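Carbon monoxide oxidation system transcription regulator CooA-1 (Carboxydothermus hydrogenoformans, PDB 6CPB) probably acts as a heme-dependent DNA-binding transcription regulator that senses carbon monoxide, of which this chain is the heme-binding, cyclic-nucleotide-binding-like domain. Local coordinates at residues A33-P38 with L44-K49; Q100-V103 with A108-L111. One frame throughout, in Å; residues are numbered along the deposited sequence.

Contact 1: A33-P38 with L44-K49; sequences AILYTP and LVFLVK
Tyr36 of strand 34-36 is the hub of this contact and meets two side chains of segment 44-49. CE2 of the Tyr36 ring lies 3.9 Å from CD1 of Phe46. Phe46 holds CG between its backbone N and carbonyl carbon (chi1 71°), which directs its ring at Tyr36. The two side chains run antiparallel alongside one another. Their ring planes are turned by 43° and the centroids are 5.6 Å apart. CE1 of Tyr36 is 3.8 Å from CD1 of Leu44, which also touches the hydroxyl oxygen. These Tyr36 pairs are the tight part. Leu35 adds a looser touch, with CD2 4.4 Å from CE2 of Phe46. Leu35, Leu44 and Phe46 are buried, whereas Tyr36 is partly exposed. Ile91 and Tyr93 of strand 89-95 also pack on Tyr36. With an alanine here, Phe46 and Leu44 would probably lose their contact with the phenol ring, and a gap is likely to open between the strands. Leu35 and Tyr36 both face Ile83, a classic beta bulge at the edge of their sheet. The two strands belong to different sheets, and their side chains meet in the core between them, as in the beta roll of cyclic-nucleotide-binding domains.

Contact 2: Q100-V103 with A108-L111; sequences QNIV and AFSL
Ile102 turns CG2 to the side opposite its backbone N (CG1 at chi1 -73°), and this methyl reaches the ring of Phe109. In Phe109, CG lies beside the backbone N, with chi1 -65°, which directs the ring at Ile102. CG2 of Ile102 rests at 3.9 Å from CD2 of Phe109 and at the same distance from CE2. One methyl thus straddles one bond of the ring, which it approaches obliquely. Ile102 also packs on Val20 of helix 18-21 and on Phe24, while Phe109 packs on Leu21 and Leu8. The pair is therefore enclosed by the N-terminal part of the chain.

The second touch is between Val103 and Ser110, whose CA atoms are 6.4 Å apart. CG1 of Val103 is 3.8 Å from CB of Ser110, and CG2 is 4.0 Å from the same carbon. The serine presents its methylene to both branches of the valine. Helix 96-105 and the start of helix 108-135 are successive helices joined by a short link. In the CRP/FNR family the second of these is the long C-helix, which pairs with its mate across the dimer.

The second subunit also packs against these helices. OG of Ser110 is 3.9 Å from CG1 of Val103, a plain van der Waals contact. The polar needs of this hydroxyl are met elsewhere: it bonds to the backbone O of Pro107, just before the segment, and to OG of Ser110 of the second subunit. Leu111 of that subunit packs on Val103 and Gln100.

Contact 1 lies in the core of the beta roll: its centre is about 6 Å from the centre of the chain. Contact 2 is also buried, but its centre is farther out, about 14 Å from that of the chain, where the helices meet the second subunit. The first joins strands of two sheets through aromatic and aliphatic side chains. The second joins two successive helices through one aromatic ring, aliphatic branches and a serine. Neither pair of segments is joined by a polar bond, but in contact 2 the Ser110 hydroxyl bonds to Pro107 and to Ser110 of the second subunit. Contact 1 is nearer the heme-binding residues His78 and Thr79. Leu47 CD2 of segment 44-49 touches Phe109 CE1 at 4.1 Å, linking the roll to the helices.

Contact 1: A33-P38 with L44-K49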
ATOM      1  N   ALA A  33      11.863   0.651 -21.713  1.00 11.68           N
ATOM      2  CA  ALA A  33      10.872  -0.368 -22.019  1.00 11.90           C
ATOM      3  C   ALA A  33       9.724  -0.303 -21.019  1.00 10.97           C
ATOM      4  O   ALA A  33       9.909   0.006 -19.844  1.00 12.97           O
ATOM      5  CB  ALA A  33      11.499  -1.752 -21.976  1.00 14.16           C
ATOM      6  N   ILE A  34       8.536  -0.633 -21.491  1.00 10.89           N
ATOM      7  CA  ILE A  34       7.351  -0.723 -20.646  1.00 11.08           C
ATOM      8  C   ILE A  34       7.239  -2.156 -20.138  1.00 10.72           C
ATOM      9  O   ILE A  34       7.100  -3.088 -20.933  1.00 13.29           O
ATOM     10  CB  ILE A  34       6.095  -0.333 -21.437  1.00 12.68           C
ATOM     11  CG1 ILE A  34       6.260   1.042 -22.093  1.00 15.78           C
ATOM     12  CG2 ILE A  34       4.875  -0.403 -20.521  1.00 13.87           C
ATOM     13  CD1 ILE A  34       6.569   2.155 -21.147  1.00 19.73           C
ATOM     14  N   LEU A  35       7.277  -2.334 -18.815  1.00  9.94           N
ATOM     15  CA  LEU A  35       7.133  -3.659 -18.208  1.00 10.30           C
ATOM     16  C   LEU A  35       5.690  -4.127 -18.224  1.00  9.81           C
ATOM     17  O   LEU A  35       5.401  -5.255 -18.642  1.00 10.48           O
ATOM     18  CB  LEU A  35       7.631  -3.657 -16.761  1.00 10.51           C
ATOM     19  CG  LEU A  35       9.136  -3.710 -16.529  1.00 10.56           C
ATOM     20  CD1 LEU A  35       9.840  -2.429 -16.954  1.00 12.13           C
ATOM     21  CD2 LEU A  35       9.405  -3.991 -15.076  1.00 12.20           C
ATOM     22  N   TYR A  36       4.778  -3.295 -17.728  1.00 10.10           N
ATOM     23  CA  TYR A  36       3.375  -3.656 -17.580  1.00  9.84           C
ATOM     24  C   TYR A  36       2.542  -2.391 -17.690  1.00 10.31           C
ATOM     25  O   TYR A  36       3.056  -1.277 -17.536  1.00 10.64           O
ATOM     26  CB  TYR A  36       3.076  -4.330 -16.230  1.00 10.42           C
ATOM     27  CG  TYR A  36       3.845  -5.604 -15.984  1.00 10.97           C
ATOM     28  CD1 TYR A  36       3.569  -6.761 -16.706  1.00 12.25           C
ATOM     29  CD2 TYR A  36       4.858  -5.662 -15.030  1.00 12.51           C
ATOM     30  CE1 TYR A  36       4.276  -7.922 -16.485  1.00 13.88           C
ATOM     31  CE2 TYR A  36       5.569  -6.830 -14.807  1.00 13.73           C
ATOM     32  CZ  TYR A  36       5.273  -7.950 -15.538  1.00 15.29           C
ATOM     33  OH  TYR A  36       5.985  -9.111 -15.300  1.00 20.51           O
ATOM     34  N   THR A  37       1.248  -2.566 -17.924  1.00 10.30           N
ATOM     35  CA  THR A  37       0.314  -1.458 -18.073  1.00 10.76           C
ATOM     36  C   THR A  37      -0.914  -1.732 -17.234  1.00 11.06           C
ATOM     37  O   THR A  37      -1.100  -2.844 -16.717  1.00 10.95           O
ATOM     38  CB  THR A  37      -0.123  -1.275 -19.534  1.00 10.76           C
ATOM     39  OG1 THR A  37      -0.925  -2.389 -19.926  1.00 11.41           O
ATOM     40  CG2 THR A  37       1.057  -1.113 -20.461  1.00 11.39           C
ATOM     41  N   PRO A  38      -1.810  -0.749 -17.112  1.00 10.89           N
ATOM     42  CA  PRO A  38      -3.050  -0.997 -16.371  1.00 11.43           C
ATOM     43  C   PRO A  38      -3.875  -2.132 -16.939  1.00 12.15           C
ATOM     44  O   PRO A  38      -4.648  -2.750 -16.199  1.00 15.88           O
ATOM     45  CB  PRO A  38      -3.781   0.346 -16.471  1.00 12.92           C
ATOM     46  CG  PRO A  38      -2.660   1.339 -16.508  1.00 13.16           C
ATOM     47  CD  PRO A  38      -1.635   0.687 -17.401  1.00 12.39           C
ATOM     48  N   LEU A  44       0.056 -10.345 -11.168  1.00 12.26           N
ATOM     49  CA  LEU A  44       1.403 -10.788 -10.873  1.00 13.07           C
ATOM     50  C   LEU A  44       2.046  -9.862  -9.853  1.00 11.26           C
ATOM     51  O   LEU A  44       1.707  -8.677  -9.755  1.00 12.16           O
ATOM     52  CB  LEU A  44       2.277 -10.721 -12.144  1.00 18.73           C
ATOM     53  CG  LEU A  44       1.805 -11.346 -13.444  1.00 21.20           C
ATOM     54  CD1 LEU A  44       2.713 -10.822 -14.551  1.00 19.43           C
ATOM     55  CD2 LEU A  44       1.853 -12.862 -13.349  1.00 22.82           C
ATOM     56  N   VAL A  45       3.010 -10.411  -9.125  1.00 11.14           N
ATOM     57  CA  VAL A  45       3.891  -9.663  -8.244  1.00 10.83           C
ATOM     58  C   VAL A  45       5.284  -9.735  -8.838  1.00 10.47           C
ATOM     59  O   VAL A  45       5.716 -10.807  -9.266  1.00 12.27           O
ATOM     60  CB  VAL A  45       3.856 -10.268  -6.830  1.00 12.41           C
ATOM     61  CG1 VAL A  45       4.911  -9.655  -5.944  1.00 13.64           C
ATOM     62  CG2 VAL A  45       2.465 -10.095  -6.240  1.00 13.16           C
ATOM     63  N   PHE A  46       5.972  -8.602  -8.893  1.00 10.62           N
ATOM     64  CA  PHE A  46       7.320  -8.574  -9.437  1.00 11.15           C
ATOM     65  C   PHE A  46       8.267  -7.825  -8.519  1.00 10.84           C
ATOM     66  O   PHE A  46       7.896  -6.836  -7.886  1.00 11.93           O
ATOM     67  CB  PHE A  46       7.371  -7.995 -10.856  1.00 11.92           C
ATOM     68  CG  PHE A  46       7.134  -6.515 -10.922  1.00 12.99           C
ATOM     69  CD1 PHE A  46       5.851  -6.013 -11.021  1.00 14.33           C
ATOM     70  CD2 PHE A  46       8.202  -5.624 -10.872  1.00 14.65           C
ATOM     71  CE1 PHE A  46       5.638  -4.630 -11.073  1.00 16.56           C
ATOM     72  CE2 PHE A  46       7.999  -4.263 -10.917  1.00 16.35           C
ATOM     73  CZ  PHE A  46       6.722  -3.762 -11.022  1.00 16.03           C
ATOM     74  N   LEU A  47       9.499  -8.320  -8.485  1.00 11.54           N
ATOM     75  CA  LEU A  47      10.591  -7.807  -7.679  1.00 11.71           C
ATOM     76  C   LEU A  47      11.672  -7.289  -8.627  1.00 10.91           C
ATOM     77  O   LEU A  47      12.055  -7.993  -9.561  1.00 11.78           O
ATOM     78  CB  LEU A  47      11.130  -8.984  -6.836  1.00 14.54           C
ATOM     79  CG  LEU A  47      12.352  -8.801  -5.956  1.00 16.86           C
ATOM     80  CD1 LEU A  47      12.246  -7.550  -5.080  1.00 17.45           C
ATOM     81  CD2 LEU A  47      12.512 -10.052  -5.103  1.00 19.63           C
ATOM     82  N   VAL A  48      12.157  -6.071  -8.389  1.00 10.82           N
ATOM     83  CA  VAL A  48      13.274  -5.537  -9.165  1.00 10.79           C
ATOM     84  C   VAL A  48      14.560  -6.176  -8.651  1.00 10.12           C
ATOM     85  O   VAL A  48      15.012  -5.891  -7.540  1.00 11.94           O
ATOM     86  CB  VAL A  48      13.347  -4.009  -9.090  1.00 10.91           C
ATOM     87  CG1 VAL A  48      14.474  -3.501  -9.976  1.00 12.69           C
ATOM     88  CG2 VAL A  48      12.031  -3.383  -9.510  1.00 12.37           C
ATOM     89  N   LYS A  49      15.144  -7.060  -9.454  1.00 10.69           N
ATOM     90  CA  LYS A  49      16.394  -7.709  -9.079  1.00 11.47           C
ATOM     91  C   LYS A  49      17.595  -6.801  -9.337  1.00 11.78           C
ATOM     92  O   LYS A  49      18.524  -6.735  -8.528  1.00 13.12           O
ATOM     93  CB  LYS A  49      16.530  -9.022  -9.856  1.00 12.45           C
ATOM     94  CG  LYS A  49      17.822  -9.777  -9.610  1.00 15.14           C
ATOM     95  CD  LYS A  49      17.815 -11.119 -10.316  1.00 18.29           C
ATOM     96  CE  LYS A  49      19.153 -11.828 -10.194  1.00 23.70           C
ATOM     97  NZ  LYS A  49      19.063 -13.189 -10.790  1.00 29.07           N
TER

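Contact 2: Q100-V103 with A108-L111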
ATOM      1  N   GLN A 100       1.141 -14.920  -2.417  1.00 13.71           N
ATOM      2  CA  GLN A 100       0.497 -14.942  -1.110  1.00 14.92           C
ATOM      3  C   GLN A 100       0.885 -16.190  -0.323  1.00 15.51           C
ATOM      4  O   GLN A 100       1.095 -16.126   0.894  1.00 17.13           O
ATOM      5  CB  GLN A 100      -1.014 -14.798  -1.291  1.00 16.71           C
ATOM      6  CG  GLN A 100      -1.398 -13.391  -1.782  1.00 19.35           C
ATOM      7  CD  GLN A 100      -2.825 -13.275  -2.271  1.00 24.73           C
ATOM      8  OE1 GLN A 100      -3.454 -14.265  -2.642  1.00 27.60           O
ATOM      9  NE2 GLN A 100      -3.341 -12.055  -2.280  1.00 28.15           N
ATOM     10  N   ASN A 101       1.009 -17.331  -1.000  1.00 14.62           N
ATOM     11  CA  ASN A 101       1.491 -18.531  -0.327  1.00 16.31           C
ATOM     12  C   ASN A 101       2.937 -18.380   0.133  1.00 15.50           C
ATOM     13  O   ASN A 101       3.290 -18.806   1.240  1.00 17.29           O
ATOM     14  CB  ASN A 101       1.343 -19.739  -1.252  1.00 18.32           C
ATOM     15  CG  ASN A 101      -0.094 -20.189  -1.391  1.00 24.93           C
ATOM     16  OD1 ASN A 101      -0.883 -20.078  -0.453  1.00 30.30           O
ATOM     17  ND2 ASN A 101      -0.438 -20.720  -2.557  1.00 28.55           N
ATOM     18  N   ILE A 102       3.790 -17.790  -0.705  1.00 13.39           N
ATOM     19  CA  ILE A 102       5.173 -17.515  -0.320  1.00 13.08           C
ATOM     20  C   ILE A 102       5.235 -16.663   0.942  1.00 13.71           C
ATOM     21  O   ILE A 102       6.034 -16.933   1.848  1.00 14.64           O
ATOM     22  CB  ILE A 102       5.922 -16.853  -1.493  1.00 14.41           C
ATOM     23  CG1 ILE A 102       6.203 -17.881  -2.593  1.00 15.65           C
ATOM     24  CG2 ILE A 102       7.209 -16.177  -1.013  1.00 16.46           C
ATOM     25  CD1 ILE A 102       6.635 -17.258  -3.896  1.00 17.16           C
ATOM     26  N   VAL A 103       4.400 -15.625   1.024  1.00 13.21           N
ATOM     27  CA  VAL A 103       4.443 -14.697   2.153  1.00 12.94           C
ATOM     28  C   VAL A 103       4.171 -15.400   3.476  1.00 12.83           C
ATOM     29  O   VAL A 103       4.705 -14.999   4.519  1.00 13.48           O
ATOM     30  CB  VAL A 103       3.449 -13.543   1.905  1.00 13.98           C
ATOM     31  CG1 VAL A 103       3.151 -12.758   3.175  1.00 14.55           C
ATOM     32  CG2 VAL A 103       3.989 -12.593   0.847  1.00 15.72           C
ATOM     33  N   ALA A 108       9.065 -11.455   4.710  1.00 12.40           N
ATOM     34  CA  ALA A 108       9.882 -10.296   4.359  1.00 13.06           C
ATOM     35  C   ALA A 108       9.420  -9.637   3.058  1.00 12.78           C
ATOM     36  O   ALA A 108       9.410  -8.404   2.948  1.00 13.58           O
ATOM     37  CB  ALA A 108      11.346 -10.702   4.249  1.00 14.08           C
ATOM     38  N   PHE A 109       9.026 -10.435   2.063  1.00 12.65           N
ATOM     39  CA  PHE A 109       8.592  -9.868   0.793  1.00 12.54           C
ATOM     40  C   PHE A 109       7.429  -8.911   0.996  1.00 12.69           C
ATOM     41  O   PHE A 109       7.313  -7.889   0.301  1.00 13.94           O
ATOM     42  CB  PHE A 109       8.164 -10.980  -0.168  1.00 12.66           C
ATOM     43  CG  PHE A 109       9.282 -11.909  -0.599  1.00 12.80           C
ATOM     44  CD1 PHE A 109      10.163 -11.545  -1.598  1.00 13.45           C
ATOM     45  CD2 PHE A 109       9.411 -13.166  -0.046  1.00 12.63           C
ATOM     46  CE1 PHE A 109      11.169 -12.403  -2.007  1.00 14.33           C
ATOM     47  CE2 PHE A 109      10.419 -14.020  -0.439  1.00 12.79           C
ATOM     48  CZ  PHE A 109      11.292 -13.644  -1.427  1.00 13.40           C
ATOM     49  N   SER A 110       6.544  -9.232   1.936  1.00 12.31           N
ATOM     50  CA  SER A 110       5.363  -8.413   2.140  1.00 12.48           C
ATOM     51  C   SER A 110       5.686  -7.106   2.839  1.00 12.22           C
ATOM     52  O   SER A 110       4.945  -6.132   2.674  1.00 12.14           O
ATOM     53  CB  SER A 110       4.332  -9.187   2.948  1.00 12.84           C
ATOM     54  OG  SER A 110       4.711  -9.336   4.322  1.00 15.26           O
ATOM     55  N   LEU A 111       6.755  -7.047   3.629  1.00 12.69           N
ATOM     56  CA  LEU A 111       7.072  -5.799   4.310  1.00 12.58           C
ATOM     57  C   LEU A 111       7.573  -4.746   3.338  1.00 11.72           C
ATOM     58  O   LEU A 111       7.256  -3.560   3.476  1.00 11.71           O
ATOM     59  CB  LEU A 111       8.079  -6.036   5.428  1.00 14.71           C
ATOM     60  CG  LEU A 111       7.501  -6.732   6.670  1.00 17.62           C
ATOM     61  CD1 LEU A 111       8.566  -6.927   7.727  1.00 20.14           C
ATOM     62  CD2 LEU A 111       6.329  -5.959   7.260  1.00 19.02           C
TER